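Local coordinates for putative GH105 family protein (Salmonella enterica subsp. enterica serovar Paratyphi A, PDB 3QWT) that is of unknown function but is probably a glycoside hydrolase of family GH105, perhaps acting on unsaturated oligosaccharides as its relatives do, at residues D93-F96 against A97-A101; A119-Y122 against E123-N127; G72-G75 against M76-Y80. All blocks are in the same frame, centred on the assembly; numbering follows the deposited sequence.

Interaction 1: D93-F96 against A97-A101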
ATOM      1  N   ASP A  93      35.119  10.816  17.631  1.00 25.33           N
ATOM      2  CA  ASP A  93      35.712  10.574  16.322  1.00 35.32           C
ATOM      3  C   ASP A  93      37.203  10.234  16.431  1.00 40.00           C
ATOM      4  O   ASP A  93      37.697   9.340  15.730  1.00 36.33           O
ATOM      5  CB  ASP A  93      35.472  11.758  15.387  1.00 39.83           C
ATOM      6  CG  ASP A  93      33.993  11.956  15.063  1.00 42.56           C
ATOM      7  OD1 ASP A  93      33.157  11.098  15.456  1.00 33.54           O
ATOM      8  OD2 ASP A  93      33.674  12.978  14.416  1.00 43.63           O
ATOM      9  N   ASP A  94      37.908  10.926  17.328  1.00 40.41           N
ATOM     10  CA  ASP A  94      39.322  10.648  17.548  1.00 42.22           C
ATOM     11  C   ASP A  94      39.551   9.215  18.034  1.00 40.93           C
ATOM     12  O   ASP A  94      40.436   8.533  17.538  1.00 41.57           O
ATOM     13  CB  ASP A  94      39.945  11.646  18.532  1.00 45.64           C
ATOM     14  CG  ASP A  94      40.138  13.025  17.927  1.00 46.75           C
ATOM     15  OD1 ASP A  94      40.045  13.160  16.688  1.00 43.24           O
ATOM     16  OD2 ASP A  94      40.387  13.971  18.704  1.00 52.48           O
ATOM     17  N   TRP A  95      38.769   8.761  19.008  1.00 34.24           N
ATOM     18  CA  TRP A  95      38.942   7.398  19.480  1.00 36.19           C
ATOM     19  C   TRP A  95      38.829   6.424  18.316  1.00 37.16           C
ATOM     20  O   TRP A  95      39.642   5.506  18.175  1.00 35.61           O
ATOM     21  CB  TRP A  95      37.906   7.038  20.537  1.00 30.82           C
ATOM     22  CG  TRP A  95      38.175   5.715  21.195  1.00 34.55           C
ATOM     23  CD1 TRP A  95      38.895   5.505  22.346  1.00 36.99           C
ATOM     24  CD2 TRP A  95      37.731   4.421  20.760  1.00 33.03           C
ATOM     25  NE1 TRP A  95      38.918   4.172  22.647  1.00 32.41           N
ATOM     26  CE2 TRP A  95      38.216   3.478  21.698  1.00 30.79           C
ATOM     27  CE3 TRP A  95      36.964   3.965  19.676  1.00 28.39           C
ATOM     28  CZ2 TRP A  95      37.963   2.104  21.587  1.00 28.76           C
ATOM     29  CZ3 TRP A  95      36.711   2.598  19.566  1.00 27.83           C
ATOM     30  CH2 TRP A  95      37.207   1.684  20.521  1.00 24.89           C
ATOM     31  N   PHE A  96      37.808   6.610  17.492  1.00 32.98           N
ATOM     32  CA  PHE A  96      37.618   5.730  16.347  1.00 33.36           C
ATOM     33  C   PHE A  96      38.766   5.815  15.351  1.00 30.33           C
ATOM     34  O   PHE A  96      39.236   4.796  14.865  1.00 32.12           O
ATOM     35  CB  PHE A  96      36.283   5.992  15.649  1.00 27.50           C
ATOM     36  CG  PHE A  96      35.114   5.375  16.353  1.00 26.72           C
ATOM     37  CD1 PHE A  96      35.074   4.011  16.574  1.00 21.72           C
ATOM     38  CD2 PHE A  96      34.063   6.157  16.802  1.00 28.41           C
ATOM     39  CE1 PHE A  96      34.011   3.429  17.236  1.00 24.91           C
ATOM     40  CE2 PHE A  96      32.992   5.581  17.459  1.00 28.07           C
ATOM     41  CZ  PHE A  96      32.970   4.217  17.676  1.00 32.55           C
ATOM     42  N   ALA A  97      39.218   7.024  15.051  1.00 30.51           N
ATOM     43  CA  ALA A  97      40.294   7.193  14.082  1.00 31.37           C
ATOM     44  C   ALA A  97      41.578   6.530  14.606  1.00 39.70           C
ATOM     45  O   ALA A  97      42.258   5.775  13.896  1.00 40.55           O
ATOM     46  CB  ALA A  97      40.515   8.662  13.794  1.00 30.26           C
ATOM     47  N   ASP A  98      41.887   6.789  15.865  1.00 36.27           N
ATOM     48  CA  ASP A  98      43.065   6.205  16.484  1.00 34.73           C
ATOM     49  C   ASP A  98      43.007   4.682  16.463  1.00 32.50           C
ATOM     50  O   ASP A  98      43.980   4.026  16.098  1.00 32.16           O
ATOM     51  CB  ASP A  98      43.218   6.705  17.928  1.00 42.82           C
ATOM     52  CG  ASP A  98      43.570   8.186  18.004  1.00 44.58           C
ATOM     53  OD1 ASP A  98      43.941   8.775  16.961  1.00 46.05           O
ATOM     54  OD2 ASP A  98      43.487   8.756  19.112  1.00 42.56           O
ATOM     55  N   ARG A  99      41.875   4.111  16.858  1.00 30.58           N
ATOM     56  CA  ARG A  99      41.776   2.660  16.940  1.00 34.61           C
ATOM     57  C   ARG A  99      41.844   2.050  15.544  1.00 36.61           C
ATOM     58  O   ARG A  99      42.385   0.963  15.337  1.00 37.46           O
ATOM     59  CB  ARG A  99      40.468   2.246  17.613  1.00 37.21           C
ATOM     60  CG  ARG A  99      40.273   2.737  19.039  1.00 37.41           C
ATOM     61  CD  ARG A  99      41.200   2.046  20.025  1.00 33.50           C
ATOM     62  NE  ARG A  99      42.567   2.544  19.965  1.00 35.48           N
ATOM     63  CZ  ARG A  99      42.987   3.673  20.537  1.00 39.17           C
ATOM     64  NH1 ARG A  99      44.257   4.043  20.434  1.00 35.97           N
ATOM     65  NH2 ARG A  99      42.137   4.438  21.200  1.00 40.13           N
ATOM     66  N   PHE A 100      41.272   2.750  14.579  1.00 34.48           N
ATOM     67  CA  PHE A 100      41.184   2.204  13.245  1.00 38.07           C
ATOM     68  C   PHE A 100      42.546   2.254  12.559  1.00 40.46           C
ATOM     69  O   PHE A 100      42.936   1.291  11.899  1.00 37.51           O
ATOM     70  CB  PHE A 100      40.087   2.896  12.418  1.00 41.21           C
ATOM     71  CG  PHE A 100      38.688   2.522  12.828  1.00 34.16           C
ATOM     72  CD1 PHE A 100      38.459   1.471  13.702  1.00 35.97           C
ATOM     73  CD2 PHE A 100      37.600   3.229  12.346  1.00 34.43           C
ATOM     74  CE1 PHE A 100      37.169   1.130  14.083  1.00 38.68           C
ATOM     75  CE2 PHE A 100      36.305   2.889  12.727  1.00 37.15           C
ATOM     76  CZ  PHE A 100      36.093   1.837  13.599  1.00 35.91           C
ATOM     77  N   ALA A 101      43.277   3.355  12.732  1.00 40.17           N
ATOM     78  CA  ALA A 101      44.661   3.405  12.251  1.00 40.82           C
ATOM     79  C   ALA A 101      45.489   2.250  12.826  1.00 37.87           C
ATOM     80  O   ALA A 101      46.245   1.597  12.105  1.00 37.17           O
ATOM     81  CB  ALA A 101      45.317   4.754  12.563  1.00 38.03           C
TER

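Interaction 2: A119-Y122 against E123-N127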
ATOM      1  N   ALA A 119      27.600   3.500  14.872  1.00 27.11           N
ATOM      2  CA  ALA A 119      26.370   3.465  14.096  1.00 31.76           C
ATOM      3  C   ALA A 119      25.734   4.842  14.100  1.00 30.62           C
ATOM      4  O   ALA A 119      25.332   5.342  13.057  1.00 31.23           O
ATOM      5  CB  ALA A 119      25.385   2.396  14.626  1.00 25.62           C
ATOM      6  N   TYR A 120      25.665   5.461  15.271  1.00 30.29           N
ATOM      7  CA  TYR A 120      25.081   6.788  15.374  1.00 29.00           C
ATOM      8  C   TYR A 120      25.910   7.822  14.615  1.00 32.56           C
ATOM      9  O   TYR A 120      25.372   8.742  14.014  1.00 34.13           O
ATOM     10  CB  TYR A 120      24.954   7.215  16.829  1.00 24.76           C
ATOM     11  CG  TYR A 120      23.695   6.745  17.514  1.00 31.93           C
ATOM     12  CD1 TYR A 120      23.720   5.661  18.403  1.00 29.35           C
ATOM     13  CD2 TYR A 120      22.477   7.376  17.276  1.00 30.85           C
ATOM     14  CE1 TYR A 120      22.565   5.234  19.045  1.00 29.61           C
ATOM     15  CE2 TYR A 120      21.318   6.951  17.910  1.00 32.02           C
ATOM     16  CZ  TYR A 120      21.369   5.879  18.797  1.00 32.54           C
ATOM     17  OH  TYR A 120      20.225   5.453  19.429  1.00 34.89           O
ATOM     18  N   ARG A 121      27.225   7.678  14.649  1.00 30.47           N
ATOM     19  CA  ARG A 121      28.066   8.641  13.956  1.00 28.91           C
ATOM     20  C   ARG A 121      27.913   8.472  12.445  1.00 27.58           C
ATOM     21  O   ARG A 121      27.876   9.450  11.706  1.00 30.88           O
ATOM     22  CB  ARG A 121      29.533   8.559  14.410  1.00 25.89           C
ATOM     23  CG  ARG A 121      29.772   9.023  15.863  1.00 26.03           C
ATOM     24  CD  ARG A 121      29.465  10.512  16.057  1.00 38.82           C
ATOM     25  NE  ARG A 121      30.383  11.383  15.318  1.00 41.45           N
ATOM     26  CZ  ARG A 121      30.010  12.435  14.593  1.00 40.36           C
ATOM     27  NH1 ARG A 121      28.729  12.754  14.499  1.00 34.19           N
ATOM     28  NH2 ARG A 121      30.921  13.161  13.945  1.00 38.48           N
ATOM     29  N   TYR A 122      27.807   7.234  11.988  1.00 31.43           N
ATOM     30  CA  TYR A 122      27.578   7.000  10.566  1.00 34.49           C
ATOM     31  C   TYR A 122      26.232   7.577  10.149  1.00 34.28           C
ATOM     32  O   TYR A 122      26.104   8.155   9.074  1.00 33.02           O
ATOM     33  CB  TYR A 122      27.634   5.513  10.226  1.00 32.36           C
ATOM     34  CG  TYR A 122      27.304   5.236   8.785  1.00 30.59           C
ATOM     35  CD1 TYR A 122      28.158   5.653   7.766  1.00 28.17           C
ATOM     36  CD2 TYR A 122      26.140   4.572   8.439  1.00 28.10           C
ATOM     37  CE1 TYR A 122      27.859   5.418   6.452  1.00 29.92           C
ATOM     38  CE2 TYR A 122      25.828   4.328   7.119  1.00 32.43           C
ATOM     39  CZ  TYR A 122      26.695   4.748   6.125  1.00 33.18           C
ATOM     40  OH  TYR A 122      26.399   4.504   4.799  1.00 33.90           O
ATOM     41  N   GLU A 123      25.231   7.419  11.010  1.00 34.02           N
ATOM     42  CA  GLU A 123      23.902   7.956  10.739  1.00 27.57           C
ATOM     43  C   GLU A 123      23.950   9.474  10.459  1.00 37.35           C
ATOM     44  O   GLU A 123      23.339   9.940   9.497  1.00 34.49           O
ATOM     45  CB  GLU A 123      22.971   7.667  11.910  1.00 28.91           C
ATOM     46  CG  GLU A 123      21.556   8.174  11.717  1.00 37.20           C
ATOM     47  CD  GLU A 123      20.607   7.681  12.800  1.00 46.53           C
ATOM     48  OE1 GLU A 123      19.455   7.327  12.476  1.00 48.36           O
ATOM     49  OE2 GLU A 123      21.014   7.645  13.980  1.00 47.28           O
ATOM     50  N   GLU A 124      24.689  10.231  11.282  1.00 30.43           N
ATOM     51  CA  GLU A 124      24.812  11.680  11.097  1.00 39.75           C
ATOM     52  C   GLU A 124      25.681  12.092   9.912  1.00 39.07           C
ATOM     53  O   GLU A 124      25.333  13.018   9.198  1.00 42.57           O
ATOM     54  CB  GLU A 124      25.370  12.370  12.341  1.00 41.75           C
ATOM     55  CG  GLU A 124      24.814  11.892  13.664  1.00 57.51           C
ATOM     56  CD  GLU A 124      25.560  12.503  14.841  1.00 61.42           C
ATOM     57  OE1 GLU A 124      26.172  11.731  15.620  1.00 52.43           O
ATOM     58  OE2 GLU A 124      25.542  13.756  14.963  1.00 65.69           O
ATOM     59  N   THR A 125      26.808  11.415   9.714  1.00 42.76           N
ATOM     60  CA  THR A 125      27.810  11.861   8.739  1.00 41.26           C
ATOM     61  C   THR A 125      27.817  11.075   7.429  1.00 42.21           C
ATOM     62  O   THR A 125      28.281  11.579   6.413  1.00 43.85           O
ATOM     63  CB  THR A 125      29.247  11.800   9.315  1.00 35.17           C
ATOM     64  OG1 THR A 125      29.666  10.433   9.392  1.00 27.05           O
ATOM     65  CG2 THR A 125      29.318  12.448  10.701  1.00 30.73           C
ATOM     66  N   ARG A 126      27.340   9.833   7.455  1.00 39.79           N
ATOM     67  CA  ARG A 126      27.361   8.993   6.251  1.00 40.55           C
ATOM     68  C   ARG A 126      28.777   8.770   5.710  1.00 39.38           C
ATOM     69  O   ARG A 126      28.960   8.481   4.538  1.00 41.19           O
ATOM     70  CB  ARG A 126      26.473   9.594   5.151  1.00 39.42           C
ATOM     71  CG  ARG A 126      25.008   9.707   5.543  1.00 41.94           C
ATOM     72  CD  ARG A 126      24.375   8.313   5.632  1.00 53.25           C
ATOM     73  NE  ARG A 126      23.249   8.263   6.566  1.00 59.98           N
ATOM     74  CZ  ARG A 126      22.481   7.192   6.749  1.00 59.92           C
ATOM     75  NH1 ARG A 126      22.712   6.084   6.057  1.00 58.90           N
ATOM     76  NH2 ARG A 126      21.473   7.234   7.610  1.00 57.57           N
ATOM     77  N   ASN A 127      29.773   8.930   6.567  1.00 34.15           N
ATOM     78  CA  ASN A 127      31.140   8.577   6.223  1.00 35.17           C
ATOM     79  C   ASN A 127      31.265   7.156   5.666  1.00 32.42           C
ATOM     80  O   ASN A 127      31.080   6.188   6.384  1.00 36.91           O
ATOM     81  CB  ASN A 127      32.038   8.733   7.456  1.00 31.46           C
ATOM     82  CG  ASN A 127      33.517   8.656   7.119  1.00 35.70           C
ATOM     83  OD1 ASN A 127      33.909   8.176   6.042  1.00 35.25           O
ATOM     84  ND2 ASN A 127      34.353   9.124   8.048  1.00 36.54           N
TER

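Interaction 3: G72-G75 against M76-Y80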
ATOM      1  N   GLY A  72      31.832   3.853  27.446  1.00 32.93           N
ATOM      2  CA  GLY A  72      32.329   5.220  27.466  1.00 33.70           C
ATOM      3  C   GLY A  72      31.851   6.056  26.284  1.00 34.53           C
ATOM      4  O   GLY A  72      31.304   7.143  26.456  1.00 38.32           O
ATOM      5  N   LEU A  73      32.052   5.551  25.071  1.00 34.28           N
ATOM      6  CA  LEU A  73      31.653   6.302  23.884  1.00 39.69           C
ATOM      7  C   LEU A  73      30.141   6.586  23.874  1.00 36.28           C
ATOM      8  O   LEU A  73      29.696   7.630  23.400  1.00 34.62           O
ATOM      9  CB  LEU A  73      32.079   5.569  22.597  1.00 37.25           C
ATOM     10  CG  LEU A  73      33.595   5.367  22.369  1.00 38.75           C
ATOM     11  CD1 LEU A  73      33.868   4.139  21.494  1.00 32.66           C
ATOM     12  CD2 LEU A  73      34.266   6.614  21.767  1.00 30.32           C
ATOM     13  N   TYR A  74      29.349   5.656  24.386  1.00 30.58           N
ATOM     14  CA  TYR A  74      27.894   5.807  24.324  1.00 35.39           C
ATOM     15  C   TYR A  74      27.437   6.928  25.262  1.00 36.27           C
ATOM     16  O   TYR A  74      26.629   7.784  24.893  1.00 33.06           O
ATOM     17  CB  TYR A  74      27.228   4.483  24.676  1.00 36.56           C
ATOM     18  CG  TYR A  74      25.759   4.397  24.388  1.00 38.56           C
ATOM     19  CD1 TYR A  74      25.245   4.807  23.167  1.00 38.44           C
ATOM     20  CD2 TYR A  74      24.884   3.865  25.327  1.00 41.28           C
ATOM     21  CE1 TYR A  74      23.897   4.710  22.895  1.00 41.97           C
ATOM     22  CE2 TYR A  74      23.540   3.760  25.068  1.00 45.64           C
ATOM     23  CZ  TYR A  74      23.046   4.184  23.844  1.00 46.73           C
ATOM     24  OH  TYR A  74      21.701   4.081  23.576  1.00 41.36           O
ATOM     25  N   GLY A  75      27.980   6.934  26.476  1.00 40.37           N
ATOM     26  CA  GLY A  75      27.690   7.997  27.420  1.00 36.45           C
ATOM     27  C   GLY A  75      28.042   9.355  26.837  1.00 35.34           C
ATOM     28  O   GLY A  75      27.249  10.289  26.893  1.00 34.21           O
HETATM   29  N   MSE A  76      29.239   9.463  26.270  1.00 43.29           N
HETATM   30  CA  MSE A  76      29.641  10.675  25.560  1.00 43.02           C
HETATM   31  C   MSE A  76      28.665  11.009  24.440  1.00 41.94           C
HETATM   32  O   MSE A  76      28.258  12.170  24.285  1.00 38.51           O
HETATM   33  CB  MSE A  76      31.041  10.509  24.968  1.00 41.11           C
HETATM   34  CG  MSE A  76      32.153  10.496  25.998  1.00 49.56           C
HETATM   35 SE   MSE A  76      33.920  10.377  25.141  0.84 65.49          SE
HETATM   36  CE  MSE A  76      35.004  10.197  26.752  1.00 68.61           C
ATOM     37  N   TYR A  77      28.292  10.001  23.652  1.00 39.54           N
ATOM     38  CA  TYR A  77      27.423  10.257  22.511  1.00 39.33           C
ATOM     39  C   TYR A  77      26.135  10.894  23.002  1.00 36.60           C
ATOM     40  O   TYR A  77      25.686  11.898  22.461  1.00 37.00           O
ATOM     41  CB  TYR A  77      27.111   9.001  21.686  1.00 37.46           C
ATOM     42  CG  TYR A  77      26.206   9.359  20.538  1.00 36.49           C
ATOM     43  CD1 TYR A  77      26.702  10.065  19.451  1.00 37.99           C
ATOM     44  CD2 TYR A  77      24.844   9.068  20.571  1.00 34.48           C
ATOM     45  CE1 TYR A  77      25.876  10.449  18.405  1.00 42.86           C
ATOM     46  CE2 TYR A  77      24.003   9.455  19.522  1.00 35.40           C
ATOM     47  CZ  TYR A  77      24.535  10.144  18.446  1.00 41.09           C
ATOM     48  OH  TYR A  77      23.738  10.536  17.399  1.00 47.08           O
ATOM     49  N   HIS A  78      25.563  10.309  24.048  1.00 33.95           N
ATOM     50  CA  HIS A  78      24.337  10.839  24.648  1.00 36.94           C
ATOM     51  C   HIS A  78      24.423  12.342  24.905  1.00 32.66           C
ATOM     52  O   HIS A  78      23.598  13.115  24.415  1.00 30.50           O
ATOM     53  CB  HIS A  78      23.965  10.068  25.929  1.00 33.79           C
ATOM     54  CG  HIS A  78      23.078   8.891  25.669  1.00 39.43           C
ATOM     55  ND1 HIS A  78      21.718   8.930  25.864  1.00 49.31           N
ATOM     56  CD2 HIS A  78      23.348   7.659  25.173  1.00 43.52           C
ATOM     57  CE1 HIS A  78      21.186   7.770  25.517  1.00 52.83           C
ATOM     58  NE2 HIS A  78      22.157   6.982  25.094  1.00 50.24           N
ATOM     59  N   TYR A  79      25.441  12.756  25.649  1.00 27.21           N
ATOM     60  CA  TYR A  79      25.656  14.174  25.844  1.00 30.11           C
ATOM     61  C   TYR A  79      25.734  14.923  24.513  1.00 32.24           C
ATOM     62  O   TYR A  79      25.052  15.937  24.323  1.00 36.03           O
ATOM     63  CB  TYR A  79      26.892  14.441  26.696  1.00 34.07           C
ATOM     64  CG  TYR A  79      26.947  15.881  27.196  1.00 43.52           C
ATOM     65  CD1 TYR A  79      26.103  16.308  28.214  1.00 41.75           C
ATOM     66  CD2 TYR A  79      27.828  16.809  26.644  1.00 37.51           C
ATOM     67  CE1 TYR A  79      26.135  17.612  28.678  1.00 39.78           C
ATOM     68  CE2 TYR A  79      27.864  18.119  27.100  1.00 42.73           C
ATOM     69  CZ  TYR A  79      27.009  18.513  28.121  1.00 45.29           C
ATOM     70  OH  TYR A  79      27.019  19.811  28.587  1.00 46.42           O
ATOM     71  N   TYR A  80      26.549  14.424  23.587  1.00 26.73           N
ATOM     72  CA  TYR A  80      26.700  15.094  22.302  1.00 31.02           C
ATOM     73  C   TYR A  80      25.347  15.203  21.599  1.00 31.55           C
ATOM     74  O   TYR A  80      24.973  16.257  21.082  1.00 32.83           O
ATOM     75  CB  TYR A  80      27.698  14.361  21.387  1.00 29.24           C
ATOM     76  CG  TYR A  80      27.543  14.764  19.935  1.00 26.65           C
ATOM     77  CD1 TYR A  80      27.887  16.046  19.509  1.00 32.59           C
ATOM     78  CD2 TYR A  80      27.025  13.892  19.006  1.00 27.95           C
ATOM     79  CE1 TYR A  80      27.730  16.437  18.175  1.00 25.12           C
ATOM     80  CE2 TYR A  80      26.862  14.270  17.681  1.00 33.84           C
ATOM     81  CZ  TYR A  80      27.211  15.543  17.273  1.00 32.11           C
ATOM     82  OH  TYR A  80      27.052  15.915  15.958  1.00 37.82           O
TER

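Interaction 1: D93-F96 against A97-A101
Two pairs of side chains four residues apart, Trp95 with Arg99 and Phe96 with Phe100, make a local contact along helix 86-102. The first is a cation-pi pair and the second an aromatic one. In the first, Arg99 lies over one face of the indole. Its CG sits above the six-membered ring. The chain then bends at chi2 and chi3 and brings CZ over the five-membered ring, 4.8 Å from its centroid and 19° off the normal. The guanidinium stands steeply on the indole, the two planes 77° apart. NH2 is the guanidinium atom nearest the indole, 3.5 Å from Trp95 NE1. NE1 makes a weak hydrogen bond to the carbonyl of Gly64, and the charge of Arg99 is paired with Glu102.

The helix is one of those of the alpha/alpha toroid. Helix 114-125, which follows it in the chain, packs against the phenylalanines through Leu118. Here the side chains of Phe96 and Phe100 lie side by side and point the same way, their ring planes at an oblique 38°. Phe96 CD1 meets Phe100 CZ at 3.8 Å. The carbonyl O of Phe96 lies over one face of the Phe100 ring, 3.1 Å from Phe100 CG. The same oxygen accepts a hydrogen bond from the backbone N of Phe100. Further round the helix, Asp98 N donates to Asp94 O at 2.8 Å. Phe100 also stacks on Trp133, and its carbonyl O accepts a hydrogen bond from Arg23 of a second subunit.

Interaction 2: A119-Y122 against E123-N127
The carbonyl O of Arg121 accepts two hydrogen bonds from Thr125, one from N at 3.0 Å and one from OG1 at 3.1 Å. The hydroxyl comes from above the carbonyl plane, 40° out of it. With chi1 at 73°, OG1 sits between the backbone N and the carbonyl carbon of Thr125. There it also accepts from Asn127 N at 3.2 Å, which makes an ST turn. This turn ends helix 114-125 of the alpha/alpha toroid, and Arg126 leaves the helix with positive phi. One turn back, Arg121 NH1 forms a salt bridge with Glu124 OE1 at 3.0 Å. The acid lies at the edge of the guanidinium and in its plane, but its own plane is turned by 71°, and OE1 is met from above. Arg121 NE makes a salt bridge to Asp93, and Glu124 OE2 is hydrogen-bonded to the hydroxyl of Tyr80. Tyr122 meets the residues that follow the helix: the edge of its ring lies against Asn127 O, 3.3 Å from CE1. With two acids bound, the buried guanidinium of Arg121 is probably held in a fixed rotation, and its charge probably favours the ionised form of both acids.

Interaction 3: G72-G75 against M76-Y80
His78 crosses Tyr74 one turn earlier on helix 67-83, a helix of the alpha/alpha toroid, and the two rings form an edge-to-face (T-shaped) pair. The histidine can be followed outward from the backbone. Its CB lies 3.4 Å from the carbonyl O of Gly75. CG stands further off, near the carbonyl O of Tyr74. CD2 is 3.3 Å from that same oxygen, which lies at the edge of the imidazole and in its plane. CD2 also stands over the centre of the phenol ring, 3.6 Å above its plane. NE2, at the tip, comes down on the far end of the ring, 3.2 Å from Tyr74 CZ. The planes are at 89° and the centroids 4.5 Å apart. Tyr74 offers its face because CG is anti to the backbone N (chi1 -168°), which puts the ring beside the carbonyl carbon, with one face to His78. Its hydroxyl is hydrogen-bonded to Asp243, a second hold on the ring. His78 makes a second edge-to-face pair, with Tyr302. Met76, present as selenomethionine, extends from the same helix toward Leu37 and Met370, and Tyr79 packs against helices 23-37 and 363-377. His78 N donates to Tyr74 O as part of the helix. Next to it, Tyr79 N reaches Gly75 O in a weak bond of 3.3 Å.

In the fold
The three contacts lie on successive helices, 67-83, 86-102 and 114-125, and their centres are about 14 to 15 Å apart. Each touches the other two. Interactions 1 and 2 are tied by a salt bridge from Asp93 OD1 to Arg121 NE at 2.8 Å. Interactions 2 and 3 meet where Glu124 OE2 lies 2.8 Å from Tyr80 OH, a probable hydrogen bond, and where Tyr120 packs on Tyr77. Interactions 1 and 3 share an apolar join, Trp95 CE3 to Leu73 CD1 at 3.6 Å. One glycerol lies about 3 Å from the side chain of His78, and another about 4 Å from that of Arg99; they are far apart and probably come from the crystallisation liquor.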